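Local structure of angiotensin-converting enzyme (6S1Y) at residues E204-D209 against E564-A569; D208-Q213 against R496-Y501. The protein is a zinc metallopeptidase of a mosquito that probably cleaves peptides near the carboxyl end, as angiotensin-converting enzymes of other animals do. All coordinates share one frame; numbering follows the deposited sequence.

Contact 1 of 2, residues E204-D209 against E564-A569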
ATOM      1  N   GLU A 204     -13.100  -5.298 -12.309  1.00 49.30           N
ATOM      2  CA  GLU A 204     -12.967  -6.488 -11.475  1.00 49.70           C
ATOM      3  C   GLU A 204     -12.410  -7.654 -12.287  1.00 50.45           C
ATOM      4  O   GLU A 204     -11.561  -8.408 -11.802  1.00 50.01           O
ATOM      5  CB  GLU A 204     -14.297  -6.862 -10.843  1.00 50.38           C
ATOM      6  CG  GLU A 204     -14.140  -7.996  -9.873  1.00 52.50           C
ATOM      7  CD  GLU A 204     -15.309  -8.128  -8.948  1.00 52.05           C
ATOM      8  OE1 GLU A 204     -16.302  -7.398  -9.166  1.00 50.01           O
ATOM      9  OE2 GLU A 204     -15.216  -8.957  -8.001  1.00 54.80           O
ATOM     10  N   GLN A 205     -12.833  -7.786 -13.548  1.00 50.22           N
ATOM     11  CA  GLN A 205     -12.336  -8.876 -14.376  1.00 49.41           C
ATOM     12  C   GLN A 205     -10.871  -8.665 -14.732  1.00 48.71           C
ATOM     13  O   GLN A 205     -10.089  -9.618 -14.770  1.00 48.70           O
ATOM     14  CB  GLN A 205     -13.181  -9.001 -15.643  1.00 49.64           C
ATOM     15  CG  GLN A 205     -12.838 -10.222 -16.481  1.00 49.52           C
ATOM     16  CD  GLN A 205     -13.113 -11.520 -15.737  1.00 51.86           C
ATOM     17  OE1 GLN A 205     -14.262 -11.804 -15.358  1.00 51.04           O
ATOM     18  NE2 GLN A 205     -12.054 -12.311 -15.520  1.00 51.33           N
ATOM     19  N   GLN A 206     -10.479  -7.426 -14.999  1.00 49.29           N
ATOM     20  CA  GLN A 206      -9.088  -7.161 -15.337  1.00 48.70           C
ATOM     21  C   GLN A 206      -8.159  -7.603 -14.224  1.00 48.22           C
ATOM     22  O   GLN A 206      -7.045  -8.083 -14.479  1.00 48.37           O
ATOM     23  CB  GLN A 206      -8.899  -5.680 -15.629  1.00 50.90           C
ATOM     24  CG  GLN A 206      -9.727  -5.197 -16.819  1.00 54.77           C
ATOM     25  CD  GLN A 206      -9.415  -3.760 -17.170  1.00 56.13           C
ATOM     26  OE1 GLN A 206      -8.252  -3.326 -17.101  1.00 49.90           O
ATOM     27  NE2 GLN A 206     -10.451  -3.005 -17.519  1.00 54.67           N
ATOM     28  N   VAL A 207      -8.604  -7.455 -12.972  1.00 48.13           N
ATOM     29  CA  VAL A 207      -7.769  -7.816 -11.828  1.00 48.72           C
ATOM     30  C   VAL A 207      -7.644  -9.328 -11.711  1.00 46.70           C
ATOM     31  O   VAL A 207      -6.551  -9.858 -11.469  1.00 44.23           O
ATOM     32  CB  VAL A 207      -8.354  -7.185 -10.552  1.00 46.71           C
ATOM     33  CG1 VAL A 207      -7.738  -7.835  -9.341  1.00 48.53           C
ATOM     34  CG2 VAL A 207      -8.099  -5.676 -10.552  1.00 47.32           C
ATOM     35  N   ASP A 208      -8.762 -10.045 -11.876  1.00 46.95           N
ATOM     36  CA  ASP A 208      -8.712 -11.502 -11.983  1.00 47.16           C
ATOM     37  C   ASP A 208      -7.777 -11.935 -13.113  1.00 46.61           C
ATOM     38  O   ASP A 208      -7.011 -12.892 -12.969  1.00 45.75           O
ATOM     39  CB  ASP A 208     -10.113 -12.069 -12.225  1.00 48.12           C
ATOM     40  CG  ASP A 208     -11.073 -11.834 -11.062  1.00 53.57           C
ATOM     41  OD1 ASP A 208     -10.656 -11.409  -9.951  1.00 53.82           O
ATOM     42  OD2 ASP A 208     -12.284 -12.086 -11.260  1.00 57.78           O
ATOM     43  N   ASP A 209      -7.815 -11.249 -14.249  1.00 45.92           N
ATOM     44  CA  ASP A 209      -6.944 -11.658 -15.348  1.00 46.04           C
ATOM     45  C   ASP A 209      -5.473 -11.456 -15.004  1.00 46.60           C
ATOM     46  O   ASP A 209      -4.626 -12.260 -15.405  1.00 46.64           O
ATOM     47  CB  ASP A 209      -7.280 -10.891 -16.621  1.00 48.87           C
ATOM     48  CG  ASP A 209      -8.640 -11.238 -17.166  1.00 51.52           C
ATOM     49  OD1 ASP A 209      -9.260 -12.227 -16.696  1.00 52.76           O
ATOM     50  OD2 ASP A 209      -9.085 -10.501 -18.070  1.00 54.17           O
ATOM     51  N   GLU A 564       0.217   4.326 -23.558  1.00 57.57           N
ATOM     52  CA  GLU A 564      -0.793   3.292 -23.464  1.00 57.58           C
ATOM     53  C   GLU A 564      -1.913   3.808 -22.577  1.00 56.26           C
ATOM     54  O   GLU A 564      -1.724   4.718 -21.765  1.00 57.23           O
ATOM     55  CB  GLU A 564      -0.213   1.998 -22.901  1.00 60.63           C
ATOM     56  CG  GLU A 564       0.792   1.321 -23.815  1.00 67.18           C
ATOM     57  CD  GLU A 564       1.510   0.182 -23.121  1.00 74.52           C
ATOM     58  OE1 GLU A 564       1.800   0.317 -21.896  1.00 68.16           O
ATOM     59  OE2 GLU A 564       1.777  -0.833 -23.806  1.00 74.36           O
ATOM     60  N   ARG A 565      -3.083   3.215 -22.747  1.00 53.23           N
ATOM     61  CA  ARG A 565      -4.273   3.655 -22.040  1.00 56.49           C
ATOM     62  C   ARG A 565      -4.874   2.557 -21.176  1.00 56.31           C
ATOM     63  O   ARG A 565      -5.992   2.723 -20.678  1.00 57.72           O
ATOM     64  CB  ARG A 565      -5.304   4.171 -23.047  1.00 56.19           C
ATOM     65  CG  ARG A 565      -4.738   5.260 -23.965  1.00 57.77           C
ATOM     66  CD  ARG A 565      -5.724   5.681 -25.040  1.00 58.87           C
ATOM     67  NE  ARG A 565      -7.087   5.782 -24.527  1.00 57.23           N
ATOM     68  CZ  ARG A 565      -7.565   6.844 -23.877  1.00 59.25           C
ATOM     69  NH1 ARG A 565      -6.796   7.905 -23.648  1.00 58.56           N
ATOM     70  NH2 ARG A 565      -8.815   6.837 -23.452  1.00 59.35           N
ATOM     71  N   LYS A 566      -4.166   1.451 -20.957  1.00 56.22           N
ATOM     72  CA  LYS A 566      -4.713   0.382 -20.131  1.00 57.72           C
ATOM     73  C   LYS A 566      -3.662  -0.175 -19.179  1.00 53.65           C
ATOM     74  O   LYS A 566      -2.460  -0.163 -19.456  1.00 51.13           O
ATOM     75  CB  LYS A 566      -5.307  -0.730 -21.011  1.00 60.19           C
ATOM     76  CG  LYS A 566      -6.665  -0.328 -21.602  1.00 69.40           C
ATOM     77  CD  LYS A 566      -7.297  -1.413 -22.466  1.00 77.48           C
ATOM     78  CE  LYS A 566      -8.820  -1.213 -22.605  1.00 80.85           C
ATOM     79  NZ  LYS A 566      -9.587  -1.521 -21.339  1.00 73.64           N
ATOM     80  N   MET A 567      -4.141  -0.611 -18.017  1.00 52.59           N
ATOM     81  CA  MET A 567      -3.334  -1.434 -17.127  1.00 51.70           C
ATOM     82  C   MET A 567      -3.023  -2.763 -17.808  1.00 50.45           C
ATOM     83  O   MET A 567      -3.910  -3.407 -18.385  1.00 48.96           O
ATOM     84  CB  MET A 567      -4.090  -1.662 -15.822  1.00 50.53           C
ATOM     85  CG  MET A 567      -3.519  -2.712 -14.897  1.00 50.37           C
ATOM     86  SD  MET A 567      -4.455  -2.778 -13.338  1.00 51.81           S
ATOM     87  CE  MET A 567      -5.755  -3.965 -13.743  1.00 51.57           C
ATOM     88  N   SER A 568      -1.755  -3.158 -17.757  1.00 48.34           N
ATOM     89  CA  SER A 568      -1.321  -4.386 -18.401  1.00 50.39           C
ATOM     90  C   SER A 568      -0.203  -4.994 -17.584  1.00 47.35           C
ATOM     91  O   SER A 568       0.678  -4.276 -17.104  1.00 46.62           O
ATOM     92  CB  SER A 568      -0.831  -4.154 -19.827  1.00 51.09           C
ATOM     93  OG  SER A 568      -0.276  -5.350 -20.346  1.00 52.82           O
ATOM     94  N   ALA A 569      -0.264  -6.316 -17.411  1.00 48.79           N
ATOM     95  CA  ALA A 569       0.785  -7.063 -16.725  1.00 48.73           C
ATOM     96  C   ALA A 569       1.997  -7.350 -17.600  1.00 47.29           C
ATOM     97  O   ALA A 569       2.919  -8.031 -17.127  1.00 47.73           O
ATOM     98  CB  ALA A 569       0.231  -8.393 -16.211  1.00 49.71           C
TER
HETATM   99  O   HOH W   1      -6.044  -4.631 -17.599  1.00 52.87           O

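Contact 2 of 2, residues D208-Q213 against R496-Y501. With KSN ((2~{S})-2-[[(4~{S})-4-azanyl-5-oxidanyl-5-oxidanylidene-pentanoyl]amino]pentanedioic acid), chain H.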
ATOM      1  N   ASP A 208      -8.762 -10.045 -11.876  1.00 46.95           N
ATOM      2  CA  ASP A 208      -8.712 -11.502 -11.983  1.00 47.16           C
ATOM      3  C   ASP A 208      -7.777 -11.935 -13.113  1.00 46.61           C
ATOM      4  O   ASP A 208      -7.011 -12.892 -12.969  1.00 45.75           O
ATOM      5  CB  ASP A 208     -10.113 -12.069 -12.225  1.00 48.12           C
ATOM      6  CG  ASP A 208     -11.073 -11.834 -11.062  1.00 53.57           C
ATOM      7  OD1 ASP A 208     -10.656 -11.409  -9.951  1.00 53.82           O
ATOM      8  OD2 ASP A 208     -12.284 -12.086 -11.260  1.00 57.78           O
ATOM      9  N   ASP A 209      -7.815 -11.249 -14.249  1.00 45.92           N
ATOM     10  CA  ASP A 209      -6.944 -11.658 -15.348  1.00 46.04           C
ATOM     11  C   ASP A 209      -5.473 -11.456 -15.004  1.00 46.60           C
ATOM     12  O   ASP A 209      -4.626 -12.260 -15.405  1.00 46.64           O
ATOM     13  CB  ASP A 209      -7.280 -10.891 -16.621  1.00 48.87           C
ATOM     14  CG  ASP A 209      -8.640 -11.238 -17.166  1.00 51.52           C
ATOM     15  OD1 ASP A 209      -9.260 -12.227 -16.696  1.00 52.76           O
ATOM     16  OD2 ASP A 209      -9.085 -10.501 -18.070  1.00 54.17           O
ATOM     17  N   VAL A 210      -5.132 -10.385 -14.277  1.00 45.55           N
ATOM     18  CA  VAL A 210      -3.733 -10.195 -13.911  1.00 45.20           C
ATOM     19  C   VAL A 210      -3.292 -11.276 -12.927  1.00 43.87           C
ATOM     20  O   VAL A 210      -2.183 -11.818 -13.033  1.00 41.44           O
ATOM     21  CB  VAL A 210      -3.502  -8.780 -13.349  1.00 45.89           C
ATOM     22  CG1 VAL A 210      -2.120  -8.676 -12.765  1.00 44.67           C
ATOM     23  CG2 VAL A 210      -3.723  -7.738 -14.460  1.00 47.22           C
ATOM     24  N   ILE A 211      -4.153 -11.620 -11.968  1.00 43.59           N
ATOM     25  CA  ILE A 211      -3.806 -12.665 -11.002  1.00 44.43           C
ATOM     26  C   ILE A 211      -3.507 -13.974 -11.716  1.00 44.61           C
ATOM     27  O   ILE A 211      -2.567 -14.689 -11.352  1.00 42.36           O
ATOM     28  CB  ILE A 211      -4.928 -12.847  -9.969  1.00 45.25           C
ATOM     29  CG1 ILE A 211      -4.753 -11.861  -8.817  1.00 46.04           C
ATOM     30  CG2 ILE A 211      -4.908 -14.260  -9.412  1.00 43.66           C
ATOM     31  CD1 ILE A 211      -3.492 -12.126  -7.935  1.00 42.10           C
ATOM     32  N   GLU A 212      -4.288 -14.308 -12.751  1.00 44.56           N
ATOM     33  CA  GLU A 212      -4.051 -15.562 -13.452  1.00 44.92           C
ATOM     34  C   GLU A 212      -2.761 -15.529 -14.257  1.00 44.52           C
ATOM     35  O   GLU A 212      -2.112 -16.568 -14.408  1.00 46.04           O
ATOM     36  CB  GLU A 212      -5.240 -15.901 -14.361  1.00 49.05           C
ATOM     37  CG  GLU A 212      -5.114 -17.270 -15.055  1.00 54.46           C
ATOM     38  CD  GLU A 212      -4.827 -18.431 -14.085  1.00 56.71           C
ATOM     39  OE1 GLU A 212      -5.263 -18.393 -12.895  1.00 56.39           O
ATOM     40  OE2 GLU A 212      -4.139 -19.375 -14.526  1.00 56.91           O
ATOM     41  N   GLN A 213      -2.362 -14.361 -14.773  1.00 43.96           N
ATOM     42  CA  GLN A 213      -1.096 -14.283 -15.504  1.00 44.07           C
ATOM     43  C   GLN A 213       0.096 -14.342 -14.563  1.00 42.90           C
ATOM     44  O   GLN A 213       1.147 -14.867 -14.925  1.00 42.27           O
ATOM     45  CB  GLN A 213      -1.012 -12.995 -16.318  1.00 44.83           C
ATOM     46  CG  GLN A 213      -2.074 -12.835 -17.386  1.00 47.35           C
ATOM     47  CD  GLN A 213      -1.964 -11.491 -18.061  1.00 49.69           C
ATOM     48  OE1 GLN A 213      -1.086 -11.284 -18.896  1.00 57.25           O
ATOM     49  NE2 GLN A 213      -2.815 -10.554 -17.672  1.00 47.82           N
ATOM     50  N   ARG A 496      -5.963  -0.438  -4.322  1.00 42.63           N
ATOM     51  CA  ARG A 496      -4.983   0.560  -4.763  1.00 43.28           C
ATOM     52  C   ARG A 496      -3.577  -0.032  -4.873  1.00 43.61           C
ATOM     53  O   ARG A 496      -2.818   0.319  -5.789  1.00 42.39           O
ATOM     54  CB  ARG A 496      -4.963   1.749  -3.794  1.00 44.24           C
ATOM     55  CG  ARG A 496      -4.720   1.373  -2.336  1.00 44.48           C
ATOM     56  CD  ARG A 496      -4.942   2.561  -1.393  1.00 45.55           C
ATOM     57  NE  ARG A 496      -6.326   3.025  -1.378  1.00 45.23           N
ATOM     58  CZ  ARG A 496      -6.740   4.104  -0.711  1.00 48.51           C
ATOM     59  NH1 ARG A 496      -5.877   4.798  -0.005  1.00 48.72           N
ATOM     60  NH2 ARG A 496      -8.019   4.488  -0.754  1.00 46.40           N
ATOM     61  N   TYR A 497      -3.196  -0.917  -3.933  1.00 43.20           N
ATOM     62  CA  TYR A 497      -1.828  -1.432  -3.936  1.00 41.90           C
ATOM     63  C   TYR A 497      -1.651  -2.519  -4.995  1.00 41.19           C
ATOM     64  O   TYR A 497      -0.604  -2.604  -5.635  1.00 40.68           O
ATOM     65  CB  TYR A 497      -1.449  -1.937  -2.543  1.00 41.28           C
ATOM     66  CG  TYR A 497      -1.605  -0.889  -1.447  1.00 43.39           C
ATOM     67  CD1 TYR A 497      -0.628   0.099  -1.236  1.00 44.88           C
ATOM     68  CD2 TYR A 497      -2.720  -0.883  -0.625  1.00 42.41           C
ATOM     69  CE1 TYR A 497      -0.775   1.050  -0.242  1.00 44.17           C
ATOM     70  CE2 TYR A 497      -2.879   0.077   0.360  1.00 44.00           C
ATOM     71  CZ  TYR A 497      -1.906   1.038   0.545  1.00 45.25           C
ATOM     72  OH  TYR A 497      -2.056   1.973   1.544  1.00 46.07           O
ATOM     73  N   PHE A 498      -2.683  -3.319  -5.241  1.00 41.96           N
ATOM     74  CA  PHE A 498      -2.637  -4.258  -6.354  1.00 42.49           C
ATOM     75  C   PHE A 498      -2.444  -3.521  -7.678  1.00 42.61           C
ATOM     76  O   PHE A 498      -1.569  -3.865  -8.487  1.00 42.29           O
ATOM     77  CB  PHE A 498      -3.931  -5.093  -6.383  1.00 42.11           C
ATOM     78  CG  PHE A 498      -3.948  -6.142  -7.460  1.00 42.79           C
ATOM     79  CD1 PHE A 498      -4.286  -5.817  -8.766  1.00 44.64           C
ATOM     80  CD2 PHE A 498      -3.612  -7.456  -7.172  1.00 43.95           C
ATOM     81  CE1 PHE A 498      -4.295  -6.792  -9.763  1.00 43.85           C
ATOM     82  CE2 PHE A 498      -3.618  -8.429  -8.156  1.00 44.22           C
ATOM     83  CZ  PHE A 498      -3.957  -8.087  -9.461  1.00 44.21           C
ATOM     84  N   VAL A 499      -3.261  -2.502  -7.920  1.00 42.13           N
ATOM     85  CA  VAL A 499      -3.141  -1.733  -9.154  1.00 42.74           C
ATOM     86  C   VAL A 499      -1.762  -1.101  -9.249  1.00 41.73           C
ATOM     87  O   VAL A 499      -1.092  -1.178 -10.288  1.00 42.70           O
ATOM     88  CB  VAL A 499      -4.265  -0.683  -9.224  1.00 44.89           C
ATOM     89  CG1 VAL A 499      -4.131   0.184 -10.449  1.00 46.22           C
ATOM     90  CG2 VAL A 499      -5.598  -1.374  -9.263  1.00 45.38           C
ATOM     91  N   SER A 500      -1.303  -0.486  -8.156  1.00 42.10           N
ATOM     92  CA  SER A 500       0.038   0.088  -8.129  1.00 41.78           C
ATOM     93  C   SER A 500       1.107  -0.916  -8.538  1.00 41.49           C
ATOM     94  O   SER A 500       2.028  -0.591  -9.289  1.00 42.65           O
ATOM     95  CB  SER A 500       0.354   0.603  -6.729  1.00 42.40           C
ATOM     96  OG  SER A 500       1.728   0.932  -6.660  1.00 43.34           O
ATOM     97  N   TYR A 501       1.050  -2.126  -7.985  1.00 42.27           N
ATOM     98  CA  TYR A 501       2.116  -3.090  -8.238  1.00 43.05           C
ATOM     99  C   TYR A 501       2.115  -3.570  -9.686  1.00 43.57           C
ATOM    100  O   TYR A 501       3.172  -3.960 -10.192  1.00 47.08           O
ATOM    101  CB  TYR A 501       2.021  -4.251  -7.245  1.00 42.19           C
ATOM    102  CG  TYR A 501       2.855  -3.994  -6.007  1.00 42.19           C
ATOM    103  CD1 TYR A 501       2.564  -2.931  -5.161  1.00 42.78           C
ATOM    104  CD2 TYR A 501       3.955  -4.787  -5.703  1.00 43.81           C
ATOM    105  CE1 TYR A 501       3.332  -2.664  -4.038  1.00 43.85           C
ATOM    106  CE2 TYR A 501       4.739  -4.522  -4.561  1.00 47.34           C
ATOM    107  CZ  TYR A 501       4.422  -3.452  -3.753  1.00 45.35           C
ATOM    108  OH  TYR A 501       5.171  -3.183  -2.645  1.00 47.87           O
TER
HETATM  109  C10 KSN H 710      -3.331   5.758   4.898  0.62 54.97           C
HETATM  110  C13 KSN H 710       0.301   4.307   2.386  0.62 46.66           C
HETATM  111  C17 KSN H 710       1.464  -2.022   3.561  0.62 46.93           C
HETATM  112  C02 KSN H 710       2.055  -1.188   2.417  0.62 47.60           C
HETATM  113  C03 KSN H 710       1.604   0.278   2.356  0.62 46.92           C
HETATM  114  C04 KSN H 710       1.050   0.886   3.634  0.62 46.80           C
HETATM  115  C05 KSN H 710       1.825   2.115   4.176  0.62 48.20           C
HETATM  116  C07 KSN H 710      -0.122   3.766   3.774  0.62 48.54           C
HETATM  117  C08 KSN H 710      -0.948   4.753   4.589  0.62 49.29           C
HETATM  118  C09 KSN H 710      -2.337   5.022   3.979  0.62 50.71           C
HETATM  119  N01 KSN H 710       1.737  -1.802   1.123  0.62 47.77           N
HETATM  120  N06 KSN H 710       1.221   3.451   4.282  0.62 47.43           N
HETATM  121  O11 KSN H 710      -3.129   5.777   6.152  0.62 55.14           O
HETATM  122  O12 KSN H 710      -4.367   6.339   4.422  0.62 56.73           O
HETATM  123  O14 KSN H 710       1.354   5.000   2.312  0.62 46.20           O
HETATM  124  O15 KSN H 710      -0.337   4.047   1.349  0.62 46.88           O
HETATM  125  O16 KSN H 710       2.936   1.963   4.589  0.62 47.41           O
HETATM  126  O18 KSN H 710       2.061  -2.001   4.671  0.62 47.97           O
HETATM  127  O19 KSN H 710       0.428  -2.732   3.463  0.62 44.86           O

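Contact 1 of 2, residues E204-D209 against E564-A569
M567 and Q206 meet where the loop E564-A569 runs past the start of helix 203-233. The M567 side chain reaches across to the helix. Its CG lies anti to the backbone N (chi1 168°), the chain stays extended to SD, and a turn at the last torsion brings the methyl group round to the helix. There M567 CE touches Q206 CB at 4.0 Å. It also lies 4.3 Å from V207 CG2, so the thioether end rests against two successive residues of one helix. M567 also touches V502 and I503 of helix 495-514, and F203 at the start of helix 203-233.

The polar link beside this apolar contact is indirect. Q206 extends alongside the loop, and its carbonyl end is joined to the loop backbone by one water. The water gives one hydrogen to Q206 OE1 and the other to M567 O, each at an oxygen-to-oxygen distance of 2.6 Å. Q206 NE2 bonds T202 OG1, just before the start of the same helix. The two bonds together should fix how the amide is turned. K566 crosses the Q206 side chain at about a right angle. Its NZ comes to 4.2 Å from Q206 NE2, without a hydrogen bond.

Q506 of helix 495-514 holds the loop backbone through K566 O and S568 N. At the far end of the loop S568 OG caps the N of D570, where helix 570-575 begins. This is a helix-to-loop contact, the loop ending in a serine cap on the next helix, in the mainly helical fold of the angiotensin-converting enzyme family.

Contact 2 of 2, residues D208-Q213 against R496-Y501
Helix 495-514 joins the ligand pocket, probably the substrate site, to the helical body of the enzyme, and this contact lies on the side of it that meets helix 203-233. The join is made by F498, whose ring end abuts V210 and I211. CG of F498 is anti to the backbone N (chi1 -177°), and the ring reaches toward helix 203-233. V210 CG1 approaches the end of the ring obliquely and lies 3.8 Å from F498 CZ. The side chains of V210 and F498 run past each other in opposite directions.

I211 meets the neighbouring corner of the ring. Its CG1 comes in obliquely, 3.7 Å from F498 CE2. Its CD1 lies in the ring plane, at the edge, also 3.7 Å from F498 CE2. All three residues are buried, and no hydrogen bond crosses between the two segments. Y436 also packs against F498 and touches I211 as well.

In this zinc peptidase of the HExxH type, H357, H361 and E385 hold the zinc ion, which lies about 13 Å from the F498 side chain. Y497, the residue before F498, points into the pocket instead. Its OH donates a hydrogen bond of 2.7 Å to O15 of the bound gamma-glutamyl ligand, and O15 lies in the plane of the ring, at its edge. N01 of the ligand sits over one face of the Y497 ring, 3.8 Å from CD1. CG of R496 also packs over a face, near the rim. KSN is also hydrogen-bonded to Y494 OH, A328 O, K485 NZ and Q255 NE2.

Contacts 1 and 2 are neighbours, with centres about 7 Å apart on the same side of the chain's centre. Both use helix 203-233, and their ranges overlap at D208 and D209, which touch neither partner segment. Along the chain this helix comes first, then 496-501 on helix 495-514, then the loop 564-569. The contacts also touch directly. V207 CG1 packs against F498 CE1 at 3.6 Å, and M567 SD lies 4.2 Å from V499 CG1. Contact 1 is nearer the surface and contact 2 is buried. They bring a loop and two helices distant in sequence together, with M567, V207, V210, I211 and F498 packed as a continuous apolar group. The inner helix presents Y497 to the ligand.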